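Local coordinates for protein dehydrogenase (Sinorhizobium meliloti, PDB 3UOE) that probably works as an oxidoreductase of the LDH2/MDH2 (malate/L-lactate dehydrogenase) type, at residues L258-A261 against G265-L268; V167-F170 against L176-T179; R311-L316 against Q320-P325; P187-P192 against A302-L307. All blocks are in the same frame, centred on the assembly; numbering follows the deposited sequence.

Contact 1: residues L258-A261 against G265-L268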
ATOM      1  N   LEU A 258      -4.713   0.332  10.740  1.00  5.14           N
ATOM      2  CA  LEU A 258      -4.598  -0.818  11.630  1.00  6.22           C
ATOM      3  C   LEU A 258      -3.145  -1.231  11.814  1.00  6.14           C
ATOM      4  O   LEU A 258      -2.726  -1.526  12.924  1.00  5.57           O
ATOM      5  CB  LEU A 258      -5.418  -1.994  11.082  1.00  5.57           C
ATOM      6  CG  LEU A 258      -6.898  -1.692  10.822  1.00  5.48           C
ATOM      7  CD1 LEU A 258      -7.547  -2.766   9.952  1.00  5.53           C
ATOM      8  CD2 LEU A 258      -7.653  -1.530  12.139  1.00  6.96           C
ATOM      9  N   LEU A 259      -2.380  -1.252  10.722  1.00  5.31           N
ATOM     10  CA  LEU A 259      -0.963  -1.577  10.813  1.00  6.28           C
ATOM     11  C   LEU A 259      -0.241  -0.578  11.712  1.00  5.94           C
ATOM     12  O   LEU A 259       0.518  -0.966  12.603  1.00  6.13           O
ATOM     13  CB  LEU A 259      -0.309  -1.619   9.428  1.00  7.51           C
ATOM     14  CG  LEU A 259      -0.772  -2.733   8.484  1.00  8.19           C
ATOM     15  CD1 LEU A 259      -0.441  -2.383   7.040  1.00 10.41           C
ATOM     16  CD2 LEU A 259      -0.139  -4.059   8.875  1.00  8.67           C
ATOM     17  N   VAL A 260      -0.486   0.709  11.502  1.00  5.43           N
ATOM     18  CA  VAL A 260       0.209   1.712  12.304  1.00  5.81           C
ATOM     19  C   VAL A 260      -0.081   1.551  13.805  1.00  6.36           C
ATOM     20  O   VAL A 260       0.843   1.475  14.613  1.00  6.28           O
ATOM     21  CB  VAL A 260      -0.093   3.144  11.836  1.00  4.88           C
ATOM     22  CG1 VAL A 260       0.575   4.143  12.755  1.00  5.59           C
ATOM     23  CG2 VAL A 260       0.405   3.337  10.419  1.00  6.11           C
ATOM     24  N   ALA A 261      -1.360   1.476  14.164  1.00  4.63           N
ATOM     25  CA  ALA A 261      -1.760   1.294  15.554  1.00  5.12           C
ATOM     26  C   ALA A 261      -1.140   0.047  16.158  1.00  6.16           C
ATOM     27  O   ALA A 261      -0.510   0.111  17.210  1.00  6.70           O
ATOM     28  CB  ALA A 261      -3.300   1.219  15.667  1.00  5.89           C
ATOM     29  N   GLY A 265       1.780   1.293  18.236  1.00  6.68           N
ATOM     30  CA  GLY A 265       1.092   1.449  19.506  1.00  5.81           C
ATOM     31  C   GLY A 265       0.637   2.886  19.687  1.00  6.73           C
ATOM     32  O   GLY A 265       0.631   3.423  20.788  1.00  8.30           O
ATOM     33  N   SER A 266       0.275   3.522  18.584  1.00  7.18           N
ATOM     34  CA  SER A 266      -0.296   4.854  18.624  1.00  6.11           C
ATOM     35  C   SER A 266      -1.807   4.682  18.721  1.00  6.45           C
ATOM     36  O   SER A 266      -2.305   3.559  18.700  1.00  7.68           O
ATOM     37  CB  SER A 266       0.063   5.605  17.346  1.00  5.74           C
ATOM     38  OG  SER A 266      -0.154   4.779  16.207  1.00  5.90           O
ATOM     39  N   ASN A 267      -2.539   5.782  18.809  1.00  5.57           N
ATOM     40  CA  ASN A 267      -3.993   5.711  18.877  1.00  5.39           C
ATOM     41  C   ASN A 267      -4.676   5.623  17.516  1.00  6.24           C
ATOM     42  O   ASN A 267      -4.175   6.150  16.513  1.00  4.90           O
ATOM     43  CB  ASN A 267      -4.534   6.889  19.685  1.00  5.25           C
ATOM     44  CG  ASN A 267      -4.203   6.768  21.157  1.00  5.45           C
ATOM     45  OD1 ASN A 267      -3.293   7.414  21.655  1.00  7.07           O
ATOM     46  ND2 ASN A 267      -4.914   5.900  21.848  1.00  6.60           N
ATOM     47  N   LEU A 268      -5.815   4.939  17.487  1.00  5.51           N
ATOM     48  CA  LEU A 268      -6.668   4.925  16.305  1.00  7.27           C
ATOM     49  C   LEU A 268      -7.228   6.326  16.020  1.00  8.03           C
ATOM     50  O   LEU A 268      -7.480   7.104  16.953  1.00  8.54           O
ATOM     51  CB  LEU A 268      -7.808   3.926  16.480  1.00  8.48           C
ATOM     52  CG  LEU A 268      -7.523   2.418  16.361  1.00  8.06           C
ATOM     53  CD1 LEU A 268      -6.695   2.075  15.124  1.00  6.17           C
ATOM     54  CD2 LEU A 268      -6.877   1.886  17.631  1.00  7.11           C
TER
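Leu268 reaches Ala261 because its CG lies beside its own backbone N and anti to the carbonyl carbon (chi1 -75°), which swings both methyls back to the helix that the chain has just left. CD1 leads, 3.5 Å from Ala261 CB, while CD2 of Leu268 lies beside it, 4.1 Å from the same CB, so the alanine methyl meets the broad end of the leucine fork. A second pair forms on the other flank: Val260 carries CG1 anti to its backbone N, and this methyl lies 3.6 Å from Ser266 OG. That is a plain van der Waals touch.

The polar link is in the backbone. Gly265 N donates to Ala261 O over 2.8 Å, the i+4 to i bond of the last helical turn. It is short but bent, 133° at the hydrogen, and the donor sits above the carbonyl plane. Gly265 is also the first residue to leave helical geometry, and its positive phi (69°) suits a residue without a side chain; from there the chain turns back and runs past the final turn, a helix C-terminal turn closed by glycine.

Helix 246-264 ends here against the large mixed sheet: Val260 leans on Met160 of strand 156-161 and on Leu287 of strand 285-291. Toward the dimer interface, Ala261 packs on Leu303 of the second subunit and Leu268 on Tyr306 of that subunit, both from its helix 300-311.

Contact 2: residues V167-F170 against L176-T179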
ATOM      1  N   VAL A 167     -11.418  11.204   7.527  1.00  6.84           N
ATOM      2  CA  VAL A 167     -11.861  10.522   6.318  1.00  6.73           C
ATOM      3  C   VAL A 167     -12.964   9.541   6.659  1.00  7.09           C
ATOM      4  O   VAL A 167     -12.837   8.769   7.607  1.00  8.48           O
ATOM      5  CB  VAL A 167     -10.687   9.728   5.693  1.00  7.89           C
ATOM      6  CG1 VAL A 167     -11.152   8.887   4.498  1.00  6.74           C
ATOM      7  CG2 VAL A 167      -9.541  10.674   5.305  1.00  6.52           C
ATOM      8  N   HIS A 168     -14.047   9.548   5.896  1.00  6.72           N
ATOM      9  CA  HIS A 168     -15.109   8.584   6.168  1.00  8.05           C
ATOM     10  C   HIS A 168     -14.875   7.291   5.415  1.00  6.98           C
ATOM     11  O   HIS A 168     -14.231   7.288   4.376  1.00  8.12           O
ATOM     12  CB  HIS A 168     -16.495   9.155   5.850  1.00  6.54           C
ATOM     13  CG  HIS A 168     -16.683   9.555   4.424  1.00  6.53           C
ATOM     14  ND1 HIS A 168     -16.798   8.639   3.399  1.00  8.36           N
ATOM     15  CD2 HIS A 168     -16.830  10.776   3.856  1.00  6.86           C
ATOM     16  CE1 HIS A 168     -16.983   9.278   2.257  1.00  8.70           C
ATOM     17  NE2 HIS A 168     -17.007  10.578   2.506  1.00  8.51           N
ATOM     18  N   PRO A 169     -15.402   6.180   5.935  1.00  8.33           N
ATOM     19  CA  PRO A 169     -15.288   4.929   5.181  1.00  7.66           C
ATOM     20  C   PRO A 169     -16.106   5.021   3.902  1.00  8.14           C
ATOM     21  O   PRO A 169     -16.997   5.869   3.792  1.00  8.12           O
ATOM     22  CB  PRO A 169     -15.915   3.893   6.118  1.00  6.41           C
ATOM     23  CG  PRO A 169     -16.022   4.563   7.462  1.00  6.06           C
ATOM     24  CD  PRO A 169     -16.171   6.012   7.180  1.00  8.17           C
ATOM     25  N   PHE A 170     -15.804   4.157   2.944  1.00  7.36           N
ATOM     26  CA  PHE A 170     -16.653   3.999   1.783  1.00  8.97           C
ATOM     27  C   PHE A 170     -18.020   3.524   2.288  1.00  9.26           C
ATOM     28  O   PHE A 170     -18.098   2.584   3.075  1.00  9.86           O
ATOM     29  CB  PHE A 170     -16.029   2.988   0.821  1.00  8.79           C
ATOM     30  CG  PHE A 170     -16.811   2.784  -0.440  1.00  9.90           C
ATOM     31  CD1 PHE A 170     -16.772   3.723  -1.457  1.00 11.39           C
ATOM     32  CD2 PHE A 170     -17.592   1.651  -0.610  1.00 12.20           C
ATOM     33  CE1 PHE A 170     -17.503   3.540  -2.621  1.00 14.99           C
ATOM     34  CE2 PHE A 170     -18.323   1.455  -1.780  1.00 11.42           C
ATOM     35  CZ  PHE A 170     -18.281   2.401  -2.784  1.00 13.25           C
ATOM     36  N   LEU A 176     -13.639   8.910  10.516  1.00  9.45           N
ATOM     37  CA  LEU A 176     -13.258   7.812  11.405  1.00  7.40           C
ATOM     38  C   LEU A 176     -11.875   7.261  11.100  1.00  7.41           C
ATOM     39  O   LEU A 176     -11.317   6.469  11.872  1.00  6.91           O
ATOM     40  CB  LEU A 176     -14.286   6.687  11.313  1.00  7.55           C
ATOM     41  CG  LEU A 176     -15.657   7.013  11.902  1.00 12.93           C
ATOM     42  CD1 LEU A 176     -16.717   6.017  11.425  1.00  9.90           C
ATOM     43  CD2 LEU A 176     -15.584   7.071  13.426  1.00 10.75           C
ATOM     44  N   ILE A 177     -11.331   7.688   9.969  1.00  6.60           N
ATOM     45  CA  ILE A 177     -10.059   7.184   9.470  1.00  6.09           C
ATOM     46  C   ILE A 177      -9.162   8.386   9.166  1.00  7.35           C
ATOM     47  O   ILE A 177      -9.656   9.464   8.811  1.00  6.94           O
ATOM     48  CB  ILE A 177     -10.293   6.335   8.186  1.00  6.98           C
ATOM     49  CG1 ILE A 177     -11.263   5.180   8.483  1.00  7.59           C
ATOM     50  CG2 ILE A 177      -8.977   5.817   7.595  1.00  5.48           C
ATOM     51  CD1 ILE A 177     -11.894   4.557   7.237  1.00  7.50           C
ATOM     52  N   GLY A 178      -7.851   8.212   9.307  1.00  5.87           N
ATOM     53  CA  GLY A 178      -6.921   9.294   9.027  1.00  5.88           C
ATOM     54  C   GLY A 178      -6.680   9.455   7.536  1.00  7.09           C
ATOM     55  O   GLY A 178      -7.136   8.624   6.739  1.00  6.34           O
ATOM     56  N   THR A 179      -5.968  10.513   7.150  1.00  5.44           N
ATOM     57  CA  THR A 179      -5.623  10.706   5.744  1.00  6.75           C
ATOM     58  C   THR A 179      -4.620   9.654   5.267  1.00  6.13           C
ATOM     59  O   THR A 179      -4.500   9.397   4.071  1.00  7.24           O
ATOM     60  CB  THR A 179      -5.094  12.128   5.468  1.00  9.26           C
ATOM     61  OG1 THR A 179      -4.020  12.421   6.365  1.00  8.20           O
ATOM     62  CG2 THR A 179      -6.203  13.156   5.656  1.00  9.41           C
TER
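Leu176 donates its backbone N to Val167 O over 3.0 Å in a straight bond (179° at the hydrogen), although the donor stands well above the carbonyl plane. Its side chain reaches the proline of the facing segment, CD1 coming to 4.3 Å from Pro169 CG, and its carbonyl takes the hydroxyl of Tyr306 of the second subunit. Ile177 N comes to the same Val167 O, also at 3.0 Å but within the carbonyl plane, so that one acceptor is gripped by two successive N-H groups. Val167 N donates in turn to Ile177 O at 2.8 Å. Two residues facing one across a single antiparallel bridge, a hydrogen-bonded pair, make a classic beta bulge, set in the connection between strands 156-161 and 182-186.

Ile177 holds CG1 beside its backbone N (chi1 -57°) and extends from there, so CD1 reaches the proline, 4.0 Å from Pro169 CA, the two side chains meeting at a slant. Helix 246-264 backs this stretch, Tyr250 packing on both Pro169 and Ile177 and Glu257 OE1 taking the N-H of Gly178. Gly178 adds its carbonyl, with Val167 CG2 at 3.5 Å from Gly178 O. At Thr179 the methyl CG2 meets Val167 CG2 at 4.2 Å, and Ser200 packs beside both residues.

Contact 3: residues R311-L316 against Q320-P325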
ATOM      1  N   ARG A 311       8.053   5.231 -19.971  1.00 17.20           N
ATOM      2  CA  ARG A 311       8.033   6.652 -20.326  1.00 16.98           C
ATOM      3  C   ARG A 311       7.858   6.866 -21.831  1.00 17.50           C
ATOM      4  O   ARG A 311       7.266   7.860 -22.261  1.00 15.26           O
ATOM      5  CB  ARG A 311       9.321   7.341 -19.863  1.00 15.38           C
ATOM      6  CG  ARG A 311       9.411   7.581 -18.361  1.00 18.20           C
ATOM      7  CD  ARG A 311      10.477   8.637 -18.044  1.00 19.50           C
ATOM      8  NE  ARG A 311      10.699   8.769 -16.608  1.00 13.68           N
ATOM      9  CZ  ARG A 311      11.553   8.021 -15.924  1.00 16.77           C
ATOM     10  NH1 ARG A 311      12.267   7.090 -16.548  1.00 19.72           N
ATOM     11  NH2 ARG A 311      11.693   8.196 -14.618  1.00 17.73           N
ATOM     12  N   LEU A 312       8.380   5.933 -22.625  1.00 18.03           N
ATOM     13  CA  LEU A 312       8.365   6.067 -24.080  1.00 17.86           C
ATOM     14  C   LEU A 312       7.245   5.269 -24.714  1.00 16.89           C
ATOM     15  O   LEU A 312       7.152   5.204 -25.933  1.00 21.27           O
ATOM     16  CB  LEU A 312       9.700   5.625 -24.686  1.00 17.20           C
ATOM     17  CG  LEU A 312      10.938   6.480 -24.387  1.00 24.48           C
ATOM     18  CD1 LEU A 312      12.218   5.720 -24.744  1.00 19.54           C
ATOM     19  CD2 LEU A 312      10.876   7.834 -25.101  1.00 17.59           C
ATOM     20  N   SER A 313       6.401   4.653 -23.893  1.00 15.82           N
ATOM     21  CA  SER A 313       5.328   3.816 -24.413  1.00 15.61           C
ATOM     22  C   SER A 313       4.201   4.688 -24.935  1.00 18.09           C
ATOM     23  O   SER A 313       4.161   5.891 -24.660  1.00 20.59           O
ATOM     24  CB  SER A 313       4.812   2.861 -23.337  1.00 15.29           C
ATOM     25  OG  SER A 313       4.197   3.577 -22.281  1.00 15.00           O
ATOM     26  N   ARG A 314       3.280   4.082 -25.680  1.00 15.53           N
ATOM     27  CA  ARG A 314       2.211   4.828 -26.336  1.00 19.87           C
ATOM     28  C   ARG A 314       1.319   5.597 -25.358  1.00 24.00           C
ATOM     29  O   ARG A 314       0.609   4.998 -24.537  1.00 23.83           O
ATOM     30  CB  ARG A 314       1.365   3.901 -27.204  1.00 21.88           C
ATOM     31  CG  ARG A 314       0.370   4.610 -28.105  1.00 23.89           C
ATOM     32  CD  ARG A 314      -0.362   3.597 -28.987  1.00 25.11           C
ATOM     33  NE  ARG A 314      -0.907   2.510 -28.178  1.00 27.83           N
ATOM     34  CZ  ARG A 314      -0.993   1.247 -28.578  1.00 30.05           C
ATOM     35  NH1 ARG A 314      -0.567   0.893 -29.783  1.00 32.19           N
ATOM     36  NH2 ARG A 314      -1.493   0.333 -27.764  1.00 27.58           N
ATOM     37  N   PRO A 315       1.342   6.936 -25.461  1.00 22.09           N
ATOM     38  CA  PRO A 315       0.547   7.800 -24.581  1.00 18.82           C
ATOM     39  C   PRO A 315      -0.890   7.899 -25.064  1.00 21.59           C
ATOM     40  O   PRO A 315      -1.136   7.796 -26.260  1.00 23.36           O
ATOM     41  CB  PRO A 315       1.229   9.159 -24.722  1.00 20.19           C
ATOM     42  CG  PRO A 315       1.826   9.143 -26.110  1.00 24.20           C
ATOM     43  CD  PRO A 315       2.097   7.698 -26.474  1.00 17.41           C
ATOM     44  N   LEU A 316      -1.825   8.080 -24.140  1.00 20.76           N
ATOM     45  CA  LEU A 316      -3.196   8.378 -24.506  1.00 23.21           C
ATOM     46  C   LEU A 316      -3.156   9.704 -25.239  1.00 25.44           C
ATOM     47  O   LEU A 316      -3.820   9.888 -26.258  1.00 25.27           O
ATOM     48  CB  LEU A 316      -4.066   8.494 -23.257  1.00 19.92           C
ATOM     49  CG  LEU A 316      -5.546   8.833 -23.424  1.00 25.75           C
ATOM     50  CD1 LEU A 316      -6.271   7.763 -24.225  1.00 20.46           C
ATOM     51  CD2 LEU A 316      -6.190   9.003 -22.056  1.00 23.86           C
ATOM     52  N   GLN A 320       1.383  14.546 -23.650  1.00 32.58           N
ATOM     53  CA  GLN A 320       1.594  14.211 -22.246  1.00 28.88           C
ATOM     54  C   GLN A 320       2.071  12.777 -22.061  1.00 24.39           C
ATOM     55  O   GLN A 320       1.267  11.884 -21.797  1.00 23.29           O
ATOM     56  CB  GLN A 320       0.311  14.441 -21.450  1.00 29.69           C
ATOM     57  CG  GLN A 320      -0.067  15.903 -21.315  1.00 35.41           C
ATOM     58  CD  GLN A 320      -1.387  16.094 -20.590  1.00 48.25           C
ATOM     59  OE1 GLN A 320      -2.425  15.586 -21.021  1.00 49.08           O
ATOM     60  NE2 GLN A 320      -1.356  16.837 -19.485  1.00 46.02           N
ATOM     61  N   PRO A 321       3.389  12.562 -22.168  1.00 22.72           N
ATOM     62  CA  PRO A 321       4.010  11.232 -22.107  1.00 19.00           C
ATOM     63  C   PRO A 321       3.707  10.538 -20.785  1.00 20.98           C
ATOM     64  O   PRO A 321       3.511  11.216 -19.778  1.00 18.29           O
ATOM     65  CB  PRO A 321       5.510  11.533 -22.177  1.00 19.60           C
ATOM     66  CG  PRO A 321       5.623  12.952 -22.616  1.00 25.49           C
ATOM     67  CD  PRO A 321       4.384  13.644 -22.171  1.00 22.54           C
ATOM     68  N   VAL A 322       3.657   9.209 -20.791  1.00 19.79           N
ATOM     69  CA  VAL A 322       3.526   8.451 -19.556  1.00 17.61           C
ATOM     70  C   VAL A 322       4.615   8.910 -18.603  1.00 15.91           C
ATOM     71  O   VAL A 322       5.773   9.032 -18.996  1.00 17.89           O
ATOM     72  CB  VAL A 322       3.742   6.943 -19.795  1.00 18.92           C
ATOM     73  CG1 VAL A 322       3.975   6.217 -18.465  1.00 12.09           C
ATOM     74  CG2 VAL A 322       2.571   6.339 -20.571  1.00 17.09           C
ATOM     75  N   ALA A 323       4.247   9.163 -17.355  1.00 12.05           N
ATOM     76  CA  ALA A 323       5.218   9.544 -16.346  1.00 12.43           C
ATOM     77  C   ALA A 323       5.397   8.447 -15.292  1.00 14.00           C
ATOM     78  O   ALA A 323       4.498   7.623 -15.080  1.00 13.19           O
ATOM     79  CB  ALA A 323       4.803  10.834 -15.696  1.00 12.89           C
ATOM     80  N   ILE A 324       6.569   8.442 -14.655  1.00  9.79           N
ATOM     81  CA  ILE A 324       6.842   7.585 -13.513  1.00 12.09           C
ATOM     82  C   ILE A 324       6.696   8.387 -12.220  1.00 13.36           C
ATOM     83  O   ILE A 324       7.133   9.539 -12.156  1.00 13.62           O
ATOM     84  CB  ILE A 324       8.274   7.039 -13.577  1.00 12.38           C
ATOM     85  CG1 ILE A 324       8.545   6.427 -14.955  1.00 16.53           C
ATOM     86  CG2 ILE A 324       8.509   6.028 -12.469  1.00 10.46           C
ATOM     87  CD1 ILE A 324       7.552   5.351 -15.374  1.00 11.52           C
ATOM     88  N   PRO A 325       6.073   7.788 -11.188  1.00 11.16           N
ATOM     89  CA  PRO A 325       5.911   8.481  -9.902  1.00  9.29           C
ATOM     90  C   PRO A 325       7.213   9.117  -9.447  1.00 11.16           C
ATOM     91  O   PRO A 325       8.231   8.425  -9.320  1.00 10.10           O
ATOM     92  CB  PRO A 325       5.497   7.354  -8.953  1.00  9.15           C
ATOM     93  CG  PRO A 325       4.710   6.426  -9.834  1.00 10.78           C
ATOM     94  CD  PRO A 325       5.404   6.472 -11.195  1.00 10.65           C
TER
HETATM   95  O   HOH W   1       4.866   8.063 -23.279  1.00 16.33           O
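Arg311 lays its guanidinium over Ile324. The arginine leaves the backbone with CG beside its own N and then runs extended from CG to NE, crossing the isoleucine at about a right angle. Ile324 CG1 sits under one face of the flat group, offset toward its rim, at 3.5 Å from Arg311 CZ; closer to the backbone, Arg311 CG is 3.7 Å from the same CG1. Salt bridges fix the guanidinium in this pose, NH1 to Asp308 and NE to Asp327, and the Asp327 oxygen that meets NE also accepts the backbone N-H of Ile324. With an alanine here, both aspartates would probably lose this positive partner and Ile324 the flat group that covers it.

From Arg311, the last residue of helix 300-311, the chain loops over to helix 327-339, and a water ties the two limbs of that loop together. The water donates to Arg311 O at 2.6 Å and to Ser313 O at 2.7 Å, and it accepts from Val322 N at 3.0 Å. Alongside, Arg311 CA approaches Val322 O at 3.5 Å in a CA-H...O contact.

Ser313 has OG between its backbone N and carbonyl carbon (chi1 65°), a conformation that lets the hydroxyl bond to Leu310 O while its flank meets Val322: OG lies 3.6 Å from Val322 CG2. Farther along, Pro315 turns its CB toward the other limb, 4.0 Å from Gln320 O. Tyr250 of the second subunit packs on Ile324, and Leu176 of that subunit on Ser313.

Contact 4: residues P187-P192 against A302-L307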
ATOM      1  N   PRO A 187      15.116   2.388  -5.521  1.00 13.32           N
ATOM      2  CA  PRO A 187      16.273   2.812  -6.316  1.00 12.51           C
ATOM      3  C   PRO A 187      16.063   2.487  -7.791  1.00 13.49           C
ATOM      4  O   PRO A 187      15.625   1.392  -8.154  1.00 10.01           O
ATOM      5  CB  PRO A 187      17.425   1.980  -5.737  1.00 11.34           C
ATOM      6  CG  PRO A 187      16.997   1.650  -4.345  1.00 12.78           C
ATOM      7  CD  PRO A 187      15.497   1.543  -4.374  1.00  9.00           C
ATOM      8  N   ALA A 188      16.347   3.466  -8.632  1.00 15.15           N
ATOM      9  CA  ALA A 188      16.363   3.273 -10.070  1.00 21.14           C
ATOM     10  C   ALA A 188      17.750   3.731 -10.459  1.00 24.92           C
ATOM     11  O   ALA A 188      18.567   3.976  -9.579  1.00 36.36           O
ATOM     12  CB  ALA A 188      15.302   4.117 -10.728  1.00 23.02           C
ATOM     13  N   ALA A 189      18.048   3.846 -11.744  1.00 26.31           N
ATOM     14  CA  ALA A 189      19.394   4.283 -12.118  1.00 30.47           C
ATOM     15  C   ALA A 189      19.637   5.673 -11.548  1.00 29.94           C
ATOM     16  O   ALA A 189      19.997   5.831 -10.382  1.00 32.93           O
ATOM     17  CB  ALA A 189      19.570   4.284 -13.626  1.00 30.94           C
ATOM     18  N   GLY A 190      19.427   6.686 -12.371  1.00 31.06           N
ATOM     19  CA  GLY A 190      19.536   8.048 -11.899  1.00 32.10           C
ATOM     20  C   GLY A 190      18.429   8.307 -10.902  1.00 32.81           C
ATOM     21  O   GLY A 190      18.509   7.894  -9.743  1.00 34.68           O
ATOM     22  N   HIS A 191      17.380   8.972 -11.368  1.00 25.60           N
ATOM     23  CA  HIS A 191      16.285   9.382 -10.505  1.00 27.33           C
ATOM     24  C   HIS A 191      15.474   8.200  -9.986  1.00 23.34           C
ATOM     25  O   HIS A 191      15.052   7.334 -10.760  1.00 24.51           O
ATOM     26  CB  HIS A 191      15.388  10.371 -11.246  1.00 30.74           C
ATOM     27  CG  HIS A 191      16.134  11.539 -11.806  1.00 32.59           C
ATOM     28  ND1 HIS A 191      16.443  12.652 -11.055  1.00 39.27           N
ATOM     29  CD2 HIS A 191      16.657  11.756 -13.036  1.00 34.36           C
ATOM     30  CE1 HIS A 191      17.113  13.513 -11.801  1.00 39.07           C
ATOM     31  NE2 HIS A 191      17.259  12.992 -13.007  1.00 45.50           N
ATOM     32  N   PRO A 192      15.241   8.174  -8.668  1.00 17.01           N
ATOM     33  CA  PRO A 192      14.539   7.057  -8.033  1.00 13.92           C
ATOM     34  C   PRO A 192      13.037   7.075  -8.289  1.00 10.82           C
ATOM     35  O   PRO A 192      12.436   8.136  -8.446  1.00 10.03           O
ATOM     36  CB  PRO A 192      14.807   7.266  -6.531  1.00 11.37           C
ATOM     37  CG  PRO A 192      15.608   8.529  -6.404  1.00 15.12           C
ATOM     38  CD  PRO A 192      15.576   9.243  -7.711  1.00 17.16           C
ATOM     39  N   ALA A 302      17.898  -3.292 -14.326  1.00 14.66           N
ATOM     40  CA  ALA A 302      16.809  -3.767 -15.173  1.00 14.33           C
ATOM     41  C   ALA A 302      15.541  -2.982 -14.876  1.00 16.70           C
ATOM     42  O   ALA A 302      14.687  -2.806 -15.747  1.00 17.35           O
ATOM     43  CB  ALA A 302      16.572  -5.245 -14.961  1.00 17.43           C
ATOM     44  N   LEU A 303      15.413  -2.516 -13.638  1.00 16.63           N
ATOM     45  CA  LEU A 303      14.291  -1.658 -13.269  1.00 17.63           C
ATOM     46  C   LEU A 303      14.344  -0.357 -14.064  1.00 15.70           C
ATOM     47  O   LEU A 303      13.328   0.109 -14.581  1.00 17.02           O
ATOM     48  CB  LEU A 303      14.286  -1.371 -11.759  1.00 13.19           C
ATOM     49  CG  LEU A 303      13.340  -2.271 -10.958  1.00 18.48           C
ATOM     50  CD1 LEU A 303      13.395  -3.718 -11.436  1.00 16.85           C
ATOM     51  CD2 LEU A 303      13.584  -2.179  -9.451  1.00 16.21           C
ATOM     52  N   ALA A 304      15.538   0.217 -14.165  1.00 15.15           N
ATOM     53  CA  ALA A 304      15.728   1.474 -14.874  1.00 16.57           C
ATOM     54  C   ALA A 304      15.275   1.379 -16.327  1.00 15.30           C
ATOM     55  O   ALA A 304      14.488   2.200 -16.791  1.00 16.00           O
ATOM     56  CB  ALA A 304      17.179   1.900 -14.797  1.00 21.53           C
ATOM     57  N   ALA A 305      15.764   0.368 -17.038  1.00 16.87           N
ATOM     58  CA  ALA A 305      15.403   0.183 -18.442  1.00 14.62           C
ATOM     59  C   ALA A 305      13.896   0.014 -18.612  1.00 15.98           C
ATOM     60  O   ALA A 305      13.310   0.519 -19.571  1.00 20.77           O
ATOM     61  CB  ALA A 305      16.150  -1.013 -19.039  1.00 12.91           C
ATOM     62  N   TYR A 306      13.267  -0.694 -17.681  1.00 13.41           N
ATOM     63  CA  TYR A 306      11.818  -0.891 -17.734  1.00 12.68           C
ATOM     64  C   TYR A 306      11.052   0.419 -17.547  1.00 13.21           C
ATOM     65  O   TYR A 306      10.056   0.667 -18.227  1.00 13.62           O
ATOM     66  CB  TYR A 306      11.382  -1.918 -16.695  1.00 13.61           C
ATOM     67  CG  TYR A 306       9.881  -2.080 -16.528  1.00 14.24           C
ATOM     68  CD1 TYR A 306       9.103  -2.666 -17.526  1.00  9.94           C
ATOM     69  CD2 TYR A 306       9.249  -1.676 -15.358  1.00 10.69           C
ATOM     70  CE1 TYR A 306       7.744  -2.835 -17.367  1.00 10.59           C
ATOM     71  CE2 TYR A 306       7.884  -1.836 -15.190  1.00 12.22           C
ATOM     72  CZ  TYR A 306       7.138  -2.421 -16.195  1.00 12.15           C
ATOM     73  OH  TYR A 306       5.787  -2.583 -16.027  1.00 11.31           O
ATOM     74  N   LEU A 307      11.509   1.259 -16.625  1.00 12.41           N
ATOM     75  CA  LEU A 307      10.846   2.540 -16.415  1.00 13.24           C
ATOM     76  C   LEU A 307      11.004   3.454 -17.644  1.00 15.05           C
ATOM     77  O   LEU A 307      10.065   4.152 -18.032  1.00 15.13           O
ATOM     78  CB  LEU A 307      11.353   3.224 -15.145  1.00 13.74           C
ATOM     79  CG  LEU A 307      11.227   2.450 -13.829  1.00 16.66           C
ATOM     80  CD1 LEU A 307      11.875   3.214 -12.676  1.00 15.15           C
ATOM     81  CD2 LEU A 307       9.770   2.125 -13.502  1.00 13.03           C
TER
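Leu307 N bonds to Leu303 O at 3.0 Å, and this turn of helix 300-311 sets the two leucines one turn apart on the face that meets the loop 187-192. Ala304 fills the same face. Its CB lies 3.6 Å from Ala189 CB, methyl against methyl, and the same carbon is 3.7 Å from Ala189 N.

Leu307 puts CG beside its backbone N (chi1 -57°), with CD1 reaching out to 4.0 Å from Ala188 CB. At the earlier turn Leu303 brings CD2 to 4.3 Å from Pro187 O, a loose approach of a methyl to a carbonyl. The loop is the turn of the beta hairpin formed by strands 182-186 and 193-197 at the edge of the mixed sheet, so the contact rests helix 300-311 on the end of that hairpin. Leu303 and Leu307 also pack on Leu258 of the second subunit.

What meets across these segments is methyl on methyl, or a methyl on a backbone atom such as Pro187 O or Ala189 N. The contact is thus mainly apolar, tight only where Ala304 meets Ala189, with van der Waals forces in place of directed bonds and a modest buried surface of 162 Å².

How the contacts relate
From the N terminus, contact 2 comes first, closing a short loop between strands 156-161 and 182-186. The hairpin turn 187-192 then opens contact 4, which waits more than a hundred residues for helix 300-311; contact 1, at the end of helix 246-264, closes inside that span. Contact 3 follows, closing the loop toward helix 327-339. Only contact 1 is nested, and none cross. Contacts 3 and 4 touch, Ile324 CD1 lying 3.8 Å from Leu307 O, whereas contacts 1 and 2 have centres about 14 Å apart without touching. The dimer joins the groups: Tyr306 of the second subunit reaches both contacts 1 and 2.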